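Local coordinates for protein 3-deoxy-d-manno-octulosonic-acid transferase (Acinetobacter baumannii, PDB 4BFC) that probably transfers Kdo from CMP-Kdo to a lipid A precursor in lipopolysaccharide biosynthesis, the fragment here being its C-terminal CMP-Kdo-binding domain, at residues A[46-51]-A[124-129]; A[156-161]-A[186-191]; A[60-65]-A[190-195]; A[53-58]-A[76-81]. One frame throughout, in Å; residues are numbered along the deposited sequence. Where two conformers were deposited one is given.

Contact 1 of 4, residues A[46-51]-A[124-129]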
loop_
_atom_site.group_PDB
_atom_site.type_symbol
_atom_site.label_atom_id
_atom_site.label_comp_id
_atom_site.label_asym_id
_atom_site.label_seq_id
_atom_site.Cartn_x
_atom_site.Cartn_y
_atom_site.Cartn_z
ATOM N N THR A 46 -4.704 -14.436 18.014
ATOM C CA THR A 46 -4.034 -14.032 16.753
ATOM C C THR A 46 -4.030 -12.509 16.565
ATOM O O THR A 46 -5.123 -11.851 16.739
ATOM C CB THR A 46 -4.769 -14.761 15.630
ATOM O OG1 THR A 46 -4.478 -16.150 15.737
ATOM C CG2 THR A 46 -4.347 -14.301 14.189
ATOM N N ILE A 47 -2.907 -11.899 16.207
ATOM C CA ILE A 47 -2.901 -10.521 15.814
ATOM C C ILE A 47 -2.667 -10.511 14.283
ATOM O O ILE A 47 -1.666 -11.035 13.794
ATOM C CB ILE A 47 -1.904 -9.586 16.513
ATOM C CG1 ILE A 47 -0.448 -10.054 16.296
ATOM C CG2 ILE A 47 -2.192 -9.547 18.023
ATOM C CD1 ILE A 47 0.621 -9.269 17.056
ATOM N N ALA A 48 -3.642 -9.971 13.597
ATOM C CA ALA A 48 -3.746 -10.157 12.125
ATOM C C ALA A 48 -3.666 -8.849 11.417
ATOM O O ALA A 48 -4.239 -7.846 11.853
ATOM C CB ALA A 48 -5.058 -10.858 11.791
ATOM N N SER A 49 -2.956 -8.862 10.278
ATOM C CA SER A 49 -2.788 -7.620 9.485
ATOM C C SER A 49 -2.219 -6.442 10.287
ATOM O O SER A 49 -2.703 -5.305 10.203
ATOM C CB SER A 49 -4.085 -7.246 8.791
ATOM O OG SER A 49 -4.456 -8.287 7.916
ATOM N N THR A 50 -1.184 -6.719 11.053
ATOM C CA THR A 50 -0.608 -5.752 11.967
ATOM C C THR A 50 0.353 -4.820 11.248
ATOM O O THR A 50 0.972 -5.153 10.218
ATOM C CB THR A 50 0.143 -6.427 13.140
ATOM O OG1 THR A 50 1.049 -7.404 12.630
ATOM C CG2 THR A 50 -0.885 -7.118 14.086
ATOM N N HIS A 51 0.460 -3.623 11.824
ATOM C CA HIS A 51 1.433 -2.563 11.496
ATOM C C HIS A 51 2.222 -2.170 12.717
ATOM O O HIS A 51 1.706 -2.341 13.844
ATOM C CB HIS A 51 0.698 -1.295 11.049
ATOM C CG HIS A 51 -0.162 -1.432 9.805
ATOM N ND1 HIS A 51 -0.062 -0.568 8.768
ATOM C CD2 HIS A 51 -1.148 -2.355 9.460
ATOM C CE1 HIS A 51 -1.008 -0.907 7.838
ATOM N NE2 HIS A 51 -1.643 -1.988 8.255
ATOM N N LEU A 124 -6.317 -19.379 6.969
ATOM C CA LEU A 124 -5.889 -20.524 7.758
ATOM C C LEU A 124 -5.729 -20.129 9.250
ATOM O O LEU A 124 -6.201 -20.876 10.116
ATOM C CB LEU A 124 -4.557 -21.088 7.212
ATOM C CG LEU A 124 -3.739 -22.199 7.889
ATOM C CD1 LEU A 124 -4.671 -23.365 8.081
ATOM C CD2 LEU A 124 -2.488 -22.570 7.040
ATOM N N TRP A 125 -5.018 -19.020 9.498
ATOM C CA TRP A 125 -4.723 -18.575 10.889
ATOM C C TRP A 125 -6.002 -18.208 11.592
ATOM O O TRP A 125 -6.220 -18.638 12.704
ATOM C CB TRP A 125 -3.712 -17.456 10.930
ATOM C CG TRP A 125 -2.518 -17.810 10.052
ATOM C CD1 TRP A 125 -2.042 -17.094 8.984
ATOM C CD2 TRP A 125 -1.764 -19.065 10.056
ATOM N NE1 TRP A 125 -1.028 -17.771 8.344
ATOM C CE2 TRP A 125 -0.810 -18.966 8.942
ATOM C CE3 TRP A 125 -1.792 -20.220 10.825
ATOM C CZ2 TRP A 125 0.066 -19.974 8.652
ATOM C CZ3 TRP A 125 -0.920 -21.273 10.485
ATOM C CH2 TRP A 125 0.022 -21.116 9.460
ATOM N N TYR A 126 -6.856 -17.390 10.966
ATOM C CA TYR A 126 -8.189 -17.151 11.632
ATOM C C TYR A 126 -8.942 -18.469 11.952
ATOM O O TYR A 126 -9.528 -18.619 13.001
ATOM C CB TYR A 126 -9.114 -16.357 10.691
ATOM C CG TYR A 126 -8.787 -14.912 10.508
ATOM C CD1 TYR A 126 -8.460 -14.132 11.625
ATOM C CD2 TYR A 126 -8.832 -14.294 9.236
ATOM C CE1 TYR A 126 -8.182 -12.792 11.509
ATOM C CE2 TYR A 126 -8.557 -12.929 9.119
ATOM C CZ TYR A 126 -8.243 -12.195 10.245
ATOM O OH TYR A 126 -7.996 -10.873 10.152
ATOM N N ALA A 127 -8.886 -19.452 11.051
ATOM C CA ALA A 127 -9.599 -20.715 11.289
ATOM C C ALA A 127 -8.992 -21.510 12.484
ATOM O O ALA A 127 -9.629 -22.408 13.041
ATOM C CB ALA A 127 -9.599 -21.577 10.033
ATOM N N LEU A 128 -7.778 -21.163 12.866
ATOM C CA LEU A 128 -7.105 -21.796 14.017
ATOM C C LEU A 128 -7.262 -21.001 15.325
ATOM O O LEU A 128 -6.803 -21.446 16.411
ATOM C CB LEU A 128 -5.625 -22.090 13.706
ATOM C CG LEU A 128 -5.383 -23.171 12.625
ATOM C CD1 LEU A 128 -3.898 -23.273 12.348
ATOM C CD2 LEU A 128 -5.913 -24.521 13.110
ATOM N N SER A 129 -7.882 -19.814 15.252
ATOM C CA SER A 129 -7.812 -18.890 16.375
ATOM C C SER A 129 -9.036 -19.063 17.327
ATOM O O SER A 129 -10.195 -19.311 16.865
ATOM C CB SER A 129 -7.867 -17.450 15.824
ATOM O OG SER A 129 -6.808 -17.195 14.873
#
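T46 and S129 face each other with their hydroxyls, and the contact runs from there as a short relay of polar atoms. The T46 hydroxyl is the donor: OG1 gives its hydrogen to S129 OG at 2.7 Å, and S129 OG in turn donates to W125 O, also at 2.7 Å. T46 presents OG1 because that atom lies beside the backbone N (chi1 -69°), which leaves CG2 anti to the backbone N, beside the carbonyl carbon. S129 OG stands above the plane of the W125 carbonyl, 41° out of it, while L128 N reaches the same oxygen from the opposite face. One carbonyl of a buried residue near the end of helix 122-128 thus has two donors, one from the helix itself and one from the serine just past it. The setting is a Rossmann-like parallel sheet, as expected for the nucleotide-sugar-binding half of a GT-B glycosyltransferase: strand 43-50 is central in it, and helix 122-128 leads into the neighbouring strand 131-134. I47, pointing away from this helix, belongs to the other face. Two residues along from T46, A48 meets the far end of Y126. Although the tyrosine CB does not aim at the strand, the ring carries the hydroxyl end close to A48, whose CB approaches obliquely, 3.4 Å from Y126 OH and 3.7 Å from Y126 CE1. The same ring also packs on C132 and V134 of the adjoining strand, whereas W125 carries its indole away from the strand to lie against V77.

Contact 2 of 4, residues A[156-161]-A[186-191]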
loop_
_atom_site.group_PDB
_atom_site.type_symbol
_atom_site.label_atom_id
_atom_site.label_comp_id
_atom_site.label_asym_id
_atom_site.label_seq_id
_atom_site.Cartn_x
_atom_site.Cartn_y
_atom_site.Cartn_z
ATOM N N PRO A 156 -14.225 -14.546 17.762
ATOM C CA PRO A 156 -14.380 -13.259 18.462
ATOM C C PRO A 156 -13.291 -12.240 18.082
ATOM O O PRO A 156 -12.104 -12.579 18.054
ATOM C CB PRO A 156 -14.303 -13.626 19.929
ATOM C CG PRO A 156 -14.553 -15.092 19.987
ATOM C CD PRO A 156 -14.108 -15.678 18.700
ATOM N N THR A 157 -13.701 -11.014 17.714
ATOM C CA THR A 157 -12.791 -10.043 17.036
ATOM C C THR A 157 -12.657 -8.720 17.793
ATOM O O THR A 157 -13.662 -8.113 18.213
ATOM C CB THR A 157 -13.250 -9.785 15.584
ATOM O OG1 THR A 157 -13.248 -11.043 14.892
ATOM C CG2 THR A 157 -12.293 -8.761 14.803
ATOM N N VAL A 158 -11.429 -8.305 18.022
ATOM C CA VAL A 158 -11.124 -7.005 18.617
ATOM C C VAL A 158 -10.484 -6.097 17.586
ATOM O O VAL A 158 -9.661 -6.567 16.795
ATOM C CB VAL A 158 -10.163 -7.177 19.824
ATOM C CG1 VAL A 158 -9.857 -5.855 20.525
ATOM C CG2 VAL A 158 -10.638 -8.284 20.807
ATOM N N VAL A 159 -10.880 -4.828 17.546
ATOM C CA VAL A 159 -10.165 -3.797 16.798
ATOM C C VAL A 159 -9.810 -2.629 17.689
ATOM O O VAL A 159 -10.447 -2.432 18.736
ATOM C CB VAL A 159 -10.934 -3.320 15.508
ATOM C CG1 VAL A 159 -11.129 -4.491 14.553
ATOM C CG2 VAL A 159 -12.256 -2.650 15.873
ATOM N N GLY A 160 -8.764 -1.880 17.327
ATOM C CA GLY A 160 -8.436 -0.615 17.920
ATOM C C GLY A 160 -9.419 0.458 17.467
ATOM O O GLY A 160 -10.292 0.197 16.653
ATOM N N PRO A 161 -9.208 1.703 17.957
ATOM C CA PRO A 161 -10.209 2.767 17.733
ATOM C C PRO A 161 -10.099 3.396 16.352
ATOM O O PRO A 161 -11.087 4.003 15.864
ATOM C CB PRO A 161 -9.869 3.802 18.819
ATOM C CG PRO A 161 -8.637 3.362 19.487
ATOM C CD PRO A 161 -8.139 2.085 18.875
ATOM N N GLN A 186 -2.944 -2.912 25.978
ATOM C CA GLN A 186 -3.367 -3.541 27.271
ATOM C C GLN A 186 -4.820 -3.994 27.251
ATOM O O GLN A 186 -5.135 -5.117 27.721
ATOM C CB GLN A 186 -2.988 -2.639 28.466
ATOM C CG GLN A 186 -2.774 -3.363 29.808
ATOM C CD GLN A 186 -1.716 -4.477 29.834
ATOM O OE1 GLN A 186 -0.491 -4.231 29.735
ATOM N NE2 GLN A 186 -2.171 -5.712 30.061
ATOM N N GLN A 187 -5.715 -3.155 26.727
ATOM C CA GLN A 187 -7.096 -3.504 26.615
ATOM C C GLN A 187 -7.349 -4.648 25.632
ATOM O O GLN A 187 -8.248 -5.417 25.856
ATOM C CB GLN A 187 -7.996 -2.301 26.389
ATOM C CG GLN A 187 -9.473 -2.709 26.496
ATOM C CD GLN A 187 -10.397 -1.526 26.443
ATOM O OE1 GLN A 187 -10.038 -0.453 25.924
ATOM N NE2 GLN A 187 -11.610 -1.713 26.971
ATOM N N VAL A 188 -6.572 -4.750 24.530
ATOM C CA VAL A 188 -6.726 -5.943 23.693
ATOM C C VAL A 188 -6.451 -7.220 24.488
ATOM O O VAL A 188 -7.189 -8.195 24.372
ATOM C CB VAL A 188 -5.691 -5.952 22.527
ATOM C CG1 VAL A 188 -5.724 -7.283 21.795
ATOM C CG2 VAL A 188 -5.949 -4.789 21.571
ATOM N N VAL A 189 -5.369 -7.211 25.255
ATOM C CA VAL A 189 -5.013 -8.390 26.071
ATOM C C VAL A 189 -6.086 -8.627 27.152
ATOM O O VAL A 189 -6.502 -9.762 27.310
ATOM C CB VAL A 189 -3.641 -8.246 26.701
ATOM C CG1 VAL A 189 -3.352 -9.416 27.657
ATOM C CG2 VAL A 189 -2.547 -8.260 25.610
ATOM N N ASP A 190 -6.616 -7.588 27.824
ATOM C CA ASP A 190 -7.734 -7.752 28.850
ATOM C C ASP A 190 -8.908 -8.429 28.238
ATOM O O ASP A 190 -9.526 -9.350 28.782
ATOM C CB ASP A 190 -8.337 -6.407 29.336
ATOM C CG ASP A 190 -9.425 -6.599 30.412
ATOM O OD1 ASP A 190 -8.998 -6.838 31.558
ATOM O OD2 ASP A 190 -10.672 -6.538 30.136
ATOM N N ILE A 191 -9.279 -7.886 27.092
ATOM C CA ILE A 191 -10.449 -8.369 26.432
ATOM C C ILE A 191 -10.230 -9.851 26.025
ATOM O O ILE A 191 -11.164 -10.692 26.188
ATOM C CB ILE A 191 -10.844 -7.485 25.190
ATOM C CG1 ILE A 191 -11.347 -6.079 25.615
ATOM C CG2 ILE A 191 -11.848 -8.183 24.335
ATOM C CD1 ILE A 191 -11.326 -5.039 24.491
#
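Strand 157-159 runs beneath helix 185-197, and the two backbones come nearest at V158 and V188, whose CA atoms are 6.8 Å apart. V158 is the pivot of the contact, because its two methyl groups are shared between residues one turn apart on the helix. With CG1 anti to the backbone N (chi1 -177°), the valine fork opens toward the helix: CG1 goes to V188 and CG2 to I191. The closer of the two meetings is methyl against methyl, V158 CG2 with I191 CG2 at 3.7 Å. On the isoleucine it is the short branch that does the touching, as CG2 rather than the longer CG1-CD1 arm lies opposite to its backbone N. V158 CG1 meets V188 CG2 more loosely, at 4.2 Å, and both pairs cross obliquely. V188 does not aim straight at the strand, and also leans on A182 and F133; L180, on the edge strand 180-181, touches both V158 and I191 and adds to the apolar surroundings. Helix 185-197 lies over the last strands of the parallel sheet, the alpha/beta packing of Rossmann-like domains. A beta-mercaptoethanol, probably from the crystallisation liquor, sits about 4 Å from the I191 side chain. No hydrogen bond crosses between these two segments, so here the attachment rests on methyl packing; the polar tie of this helix to the sheet comes from the next residue, W192.

Contact 3 of 4, residues A[60-65]-A[190-195]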
loop_
_atom_site.group_PDB
_atom_site.type_symbol
_atom_site.label_atom_id
_atom_site.label_comp_id
_atom_site.label_asym_id
_atom_site.label_seq_id
_atom_site.Cartn_x
_atom_site.Cartn_y
_atom_site.Cartn_z
ATOM N N GLU A 60 4.219 -7.104 24.024
ATOM C CA GLU A 60 4.761 -6.637 25.358
ATOM C C GLU A 60 3.734 -6.853 26.459
ATOM O O GLU A 60 4.097 -7.351 27.566
ATOM C CB GLU A 60 5.057 -5.144 25.333
ATOM C CG GLU A 60 6.411 -4.698 24.868
ATOM C CD GLU A 60 6.527 -3.171 24.851
ATOM O OE1 GLU A 60 5.497 -2.448 25.008
ATOM O OE2 GLU A 60 7.650 -2.697 24.630
ATOM N N ALA A 61 2.477 -6.498 26.169
ATOM C CA ALA A 61 1.331 -6.610 27.091
ATOM C C ALA A 61 1.042 -8.093 27.368
ATOM O O ALA A 61 0.696 -8.495 28.521
ATOM C CB ALA A 61 0.100 -5.855 26.596
ATOM N N LEU A 62 1.228 -8.927 26.342
ATOM C CA LEU A 62 0.883 -10.335 26.448
ATOM C C LEU A 62 2.016 -11.209 27.048
ATOM O O LEU A 62 1.716 -12.263 27.576
ATOM C CB LEU A 62 0.536 -10.872 25.031
ATOM C CG LEU A 62 -0.170 -12.237 24.903
ATOM C CD1 LEU A 62 -1.588 -12.265 25.444
ATOM C CD2 LEU A 62 -0.200 -12.575 23.428
ATOM N N ALA A 63 3.270 -10.778 26.951
ATOM C CA ALA A 63 4.428 -11.616 27.289
ATOM C C ALA A 63 4.348 -12.192 28.732
ATOM O O ALA A 63 4.624 -13.350 28.880
ATOM C CB ALA A 63 5.735 -10.903 27.059
ATOM N N PRO A 64 3.909 -11.402 29.732
ATOM C CA PRO A 64 3.807 -12.028 31.091
ATOM C C PRO A 64 2.900 -13.249 31.079
ATOM O O PRO A 64 3.193 -14.244 31.764
ATOM C CB PRO A 64 3.130 -10.950 31.940
ATOM C CG PRO A 64 3.275 -9.691 31.194
ATOM C CD PRO A 64 3.400 -10.025 29.727
ATOM N N TYR A 65 1.788 -13.187 30.349
ATOM C CA TYR A 65 0.914 -14.338 30.260
ATOM C C TYR A 65 1.470 -15.500 29.452
ATOM O O TYR A 65 1.201 -16.670 29.797
ATOM C CB TYR A 65 -0.459 -13.925 29.700
ATOM C CG TYR A 65 -1.114 -12.826 30.524
ATOM C CD1 TYR A 65 -1.862 -13.162 31.679
ATOM C CD2 TYR A 65 -0.957 -11.460 30.200
ATOM C CE1 TYR A 65 -2.455 -12.174 32.436
ATOM C CE2 TYR A 65 -1.547 -10.459 30.982
ATOM C CZ TYR A 65 -2.311 -10.850 32.093
ATOM O OH TYR A 65 -2.961 -9.903 32.897
ATOM N N ASP A 190 -6.616 -7.588 27.824
ATOM C CA ASP A 190 -7.734 -7.752 28.850
ATOM C C ASP A 190 -8.908 -8.429 28.238
ATOM O O ASP A 190 -9.526 -9.350 28.782
ATOM C CB ASP A 190 -8.337 -6.407 29.336
ATOM C CG ASP A 190 -9.425 -6.599 30.412
ATOM O OD1 ASP A 190 -8.998 -6.838 31.558
ATOM O OD2 ASP A 190 -10.672 -6.538 30.136
ATOM N N ILE A 191 -9.279 -7.886 27.092
ATOM C CA ILE A 191 -10.449 -8.369 26.432
ATOM C C ILE A 191 -10.230 -9.851 26.025
ATOM O O ILE A 191 -11.164 -10.692 26.188
ATOM C CB ILE A 191 -10.844 -7.485 25.190
ATOM C CG1 ILE A 191 -11.347 -6.079 25.615
ATOM C CG2 ILE A 191 -11.848 -8.183 24.335
ATOM C CD1 ILE A 191 -11.326 -5.039 24.491
ATOM N N TRP A 192 -9.068 -10.173 25.466
ATOM C CA TRP A 192 -8.794 -11.538 25.065
ATOM C C TRP A 192 -8.883 -12.464 26.287
ATOM O O TRP A 192 -9.519 -13.490 26.206
ATOM C CB TRP A 192 -7.397 -11.661 24.513
ATOM C CG TRP A 192 -7.296 -11.288 23.055
ATOM C CD1 TRP A 192 -8.290 -10.983 22.132
ATOM C CD2 TRP A 192 -6.049 -11.272 22.336
ATOM N NE1 TRP A 192 -7.709 -10.741 20.855
ATOM C CE2 TRP A 192 -6.350 -10.883 20.956
ATOM C CE3 TRP A 192 -4.722 -11.526 22.702
ATOM C CZ2 TRP A 192 -5.361 -10.851 19.995
ATOM C CZ3 TRP A 192 -3.730 -11.417 21.727
ATOM C CH2 TRP A 192 -4.048 -11.085 20.413
ATOM N N LEU A 193 -8.232 -12.082 27.380
ATOM C CA LEU A 193 -8.208 -13.007 28.522
ATOM C C LEU A 193 -9.600 -13.235 29.085
ATOM O O LEU A 193 -9.928 -14.367 29.525
ATOM C CB LEU A 193 -7.200 -12.542 29.549
ATOM C CG LEU A 193 -5.772 -12.502 29.085
ATOM C CD1 LEU A 193 -4.950 -11.780 30.130
ATOM C CD2 LEU A 193 -5.290 -13.941 28.838
ATOM N N ALA A 194 -10.383 -12.164 29.081
ATOM C CA ALA A 194 -11.785 -12.274 29.486
ATOM C C ALA A 194 -12.564 -13.187 28.560
ATOM O O ALA A 194 -13.215 -14.094 29.007
ATOM C CB ALA A 194 -12.411 -10.904 29.565
ATOM N N CYS A 195 -12.412 -13.025 27.226
ATOM C CA CYS A 195 -13.128 -13.911 26.297
ATOM C C CYS A 195 -12.792 -15.383 26.511
ATOM O O CYS A 195 -13.652 -16.278 26.466
ATOM C CB CYS A 195 -12.781 -13.551 24.838
ATOM S SG CYS A 195 -13.486 -11.999 24.241
#
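The Y65 ring takes a methyl of L193 on one face, while its edge lies in plane with the carbonyl oxygens A61 O and L62 O of its own helix. L193 CD1 stands 3.3 Å above the ring plane over the centre, only 15° off the normal, a well-formed CH-pi contact. The tyrosine chi1 of -56° directs the ring toward the opposing helix, and chi2 of -84° turns a face to it. The other flat group is used differently: the W192 indole offers an edge, and L62 CD2 comes up near its plane, 4.1 Å from W192 CZ3, with the two side chains crossing at about a right angle. At its polar side W192 NE1 is hydrogen-bonded to C132 O, which ties the indole to the sheet below. V189, on the same helix as L193, touches A61, L62 and Y65. Both helices, 54-68 and 185-197, therefore rest on the same face of the parallel sheet, where L62 and W192 both reach V45. Such a layer of neighbouring helices packed over parallel strands is characteristic of the Rossmann-like domains that make up GT-B glycosyltransferases.

Contact 4 of 4, residues A[53-58]-A[76-81]. With SO4 (sulfate ion), chain B.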
loop_
_atom_site.group_PDB
_atom_site.type_symbol
_atom_site.label_atom_id
_atom_site.label_comp_id
_atom_site.label_asym_id
_atom_site.label_seq_id
_atom_site.Cartn_x
_atom_site.Cartn_y
_atom_site.Cartn_z
ATOM N N PRO A 53 3.270 0.242 15.588
ATOM C CA PRO A 53 4.003 -0.466 16.677
ATOM C C PRO A 53 3.098 -1.526 17.336
ATOM O O PRO A 53 3.333 -1.951 18.485
ATOM C CB PRO A 53 4.258 0.685 17.664
ATOM C CG PRO A 53 3.003 1.439 17.598
ATOM C CD PRO A 53 2.583 1.438 16.126
ATOM N N GLU A 54 2.109 -1.995 16.607
ATOM C CA GLU A 54 1.079 -2.931 17.172
ATOM C C GLU A 54 1.710 -4.261 17.660
ATOM O O GLU A 54 1.275 -4.770 18.697
ATOM C CB GLU A 54 -0.016 -3.231 16.184
ATOM C CG GLU A 54 -0.845 -2.027 15.781
ATOM C CD GLU A 54 -1.932 -2.370 14.768
ATOM O OE1 GLU A 54 -1.648 -3.143 13.785
ATOM O OE2 GLU A 54 -3.085 -1.936 14.954
ATOM N N GLU A 55 2.630 -4.876 16.890
ATOM C CA GLU A 55 3.280 -6.118 17.315
ATOM C C GLU A 55 4.052 -5.894 18.627
ATOM O O GLU A 55 3.817 -6.687 19.576
ATOM C CB GLU A 55 4.196 -6.753 16.291
ATOM C CG GLU A 55 3.577 -7.044 14.896
ATOM C CD GLU A 55 3.824 -5.900 13.943
ATOM O OE1 GLU A 55 4.534 -4.902 14.259
ATOM O OE2 GLU A 55 3.314 -5.992 12.817
ATOM N N GLN A 56 4.919 -4.876 18.660
ATOM C CA GLN A 56 5.660 -4.528 19.873
ATOM C C GLN A 56 4.668 -4.354 21.053
ATOM O O GLN A 56 4.867 -4.994 22.135
ATOM C CB GLN A 56 6.479 -3.273 19.627
ATOM C CG GLN A 56 7.270 -2.821 20.844
ATOM C CD GLN A 56 8.394 -3.783 21.119
ATOM O OE1 GLN A 56 9.161 -4.106 20.223
ATOM N NE2 GLN A 56 8.492 -4.262 22.367
ATOM N N GLN A 57 3.647 -3.503 20.868
ATOM C CA GLN A 57 2.762 -3.112 21.988
ATOM C C GLN A 57 1.929 -4.251 22.510
ATOM O O GLN A 57 1.824 -4.448 23.754
ATOM C CB GLN A 57 1.869 -1.906 21.675
ATOM C CG GLN A 57 2.636 -0.597 21.358
ATOM C CD GLN A 57 1.720 0.570 21.058
ATOM O OE1 GLN A 57 2.147 1.727 21.154
ATOM N NE2 GLN A 57 0.513 0.310 20.645
ATOM N N ILE A 58 1.309 -5.020 21.621
ATOM C CA ILE A 58 0.479 -6.158 22.041
ATOM C C ILE A 58 1.346 -7.305 22.599
ATOM O O ILE A 58 1.000 -7.872 23.652
ATOM C CB ILE A 58 -0.448 -6.664 20.894
ATOM C CG1 ILE A 58 -1.473 -5.565 20.559
ATOM C CG2 ILE A 58 -1.141 -7.931 21.307
ATOM C CD1 ILE A 58 -2.153 -5.767 19.240
ATOM N N VAL A 76 1.134 -14.300 14.867
ATOM C CA VAL A 76 1.340 -12.886 14.412
ATOM C C VAL A 76 1.397 -12.872 12.873
ATOM O O VAL A 76 2.184 -13.614 12.304
ATOM C CB VAL A 76 2.651 -12.302 15.008
ATOM C CG1 VAL A 76 2.805 -10.882 14.527
ATOM C CG2 VAL A 76 2.532 -12.306 16.549
ATOM N N VAL A 77 0.518 -12.078 12.247
ATOM C CA VAL A 77 0.425 -12.045 10.777
ATOM C C VAL A 77 0.634 -10.583 10.342
ATOM O O VAL A 77 -0.331 -9.809 10.218
ATOM C CB VAL A 77 -0.920 -12.605 10.262
ATOM C CG1 VAL A 77 -0.821 -12.853 8.740
ATOM C CG2 VAL A 77 -1.409 -13.815 11.079
ATOM N N PRO A 78 1.860 -10.137 10.162
ATOM C CA PRO A 78 2.070 -8.706 9.816
ATOM C C PRO A 78 1.469 -8.397 8.414
ATOM O O PRO A 78 1.371 -9.310 7.500
ATOM C CB PRO A 78 3.614 -8.583 9.734
ATOM C CG PRO A 78 4.017 -9.675 10.707
ATOM C CD PRO A 78 3.166 -10.829 10.307
ATOM N N ARG A 79 0.912 -7.196 8.249
ATOM C CA ARG A 79 0.241 -6.833 6.987
ATOM C C ARG A 79 1.197 -6.820 5.805
ATOM O O ARG A 79 0.852 -7.230 4.694
ATOM C CB ARG A 79 -0.355 -5.420 7.197
ATOM C CG ARG A 79 -1.031 -4.860 5.930
ATOM C CD ARG A 79 -2.198 -5.734 5.500
ATOM N NE ARG A 79 -2.925 -5.140 4.362
ATOM C CZ ARG A 79 -3.864 -5.722 3.678
ATOM N NH1 ARG A 79 -4.229 -6.972 3.975
ATOM N NH2 ARG A 79 -4.506 -4.987 2.723
ATOM N N HIS A 80 2.404 -6.324 6.055
ATOM C CA HIS A 80 3.362 -6.121 4.986
ATOM C C HIS A 80 4.474 -7.131 4.994
ATOM O O HIS A 80 5.321 -7.165 5.914
ATOM C CB HIS A 80 3.937 -4.733 5.030
ATOM C CG HIS A 80 2.891 -3.651 5.052
ATOM N ND1 HIS A 80 2.473 -3.081 6.211
ATOM C CD2 HIS A 80 2.100 -3.144 4.043
ATOM C CE1 HIS A 80 1.477 -2.203 5.910
ATOM N NE2 HIS A 80 1.290 -2.219 4.577
ATOM N N PRO A 81 4.563 -7.961 3.911
ATOM C CA PRO A 81 5.661 -8.955 3.922
ATOM C C PRO A 81 7.104 -8.468 4.122
ATOM O O PRO A 81 7.964 -9.220 4.703
ATOM C CB PRO A 81 5.446 -9.733 2.609
ATOM C CG PRO A 81 3.958 -9.648 2.430
ATOM C CD PRO A 81 3.642 -8.209 2.797
HETATM S S SO4 B . -1.983 -1.088 3.724
HETATM O O1 SO4 B . -2.816 -0.430 2.655
HETATM O O2 SO4 B . -2.650 -0.841 5.030
HETATM O O3 SO4 B . -0.593 -0.556 3.864
HETATM O O4 SO4 B . -2.082 -2.505 3.447
#
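E55 presses the aliphatic part of its side chain onto V76, with E55 CG 3.9 Å from V76 CG1. This is the compact part of the contact, buried between helix 54-68 and strand 72-78 of one beta-alpha-beta unit. A bend at chi2 (93°) then swings the carboxylate along the strand, where E55 OE2 passes 4.0 Å from P78 CB, the two side chains crossing at about a right angle. OE2 is hydrogen-bonded to T50 OG1 and OE1 forms a salt bridge with R83. Beyond P78 the chain moves away from helix 54-68 and becomes exposed. There R79 and H80 turn to a sulfate, probably from the crystallisation liquor: R79 NE donates to its O4 at 2.9 Å with a nearly straight bond (174°), and H80 NE2 donates to its O3 at 2.6 Å. Each flat group meets the ion at its edge, while R79 CG lies over one face of the H80 imidazole, 3.6 Å above the plane, toward its rim. The chemistry is therefore divided: inside, a partner on each carboxylate oxygen would offset the cost of burying its charge, while the basic residues outside form an anion-binding spot that could suit a phosphate, although no nucleotide is bound.

Overall arrangement
The four contacts are built round one parallel sheet. Contacts 2 and 3 lie closest, their centres 9 Å apart, and share D190 and I191 of helix 185-197; V158 CG2 touches W192 CD1 at 3.8 Å. W192 also bridges to contact 1, where its CH2 meets I47 CG2 at 3.4 Å, so the sheet carries contact 1 on one face and contact 3 on the other. Contact 4 is nested in the loop that contact 1 closes, 10 Å away between centres, with T50 O 2.8 Å from R79 N. The sulfate is gripped by R79 and H80 of contact 4, with H51 of contact 1 close by. Contacts 3 and 4 both use helix 54-68, centres 16 Å apart.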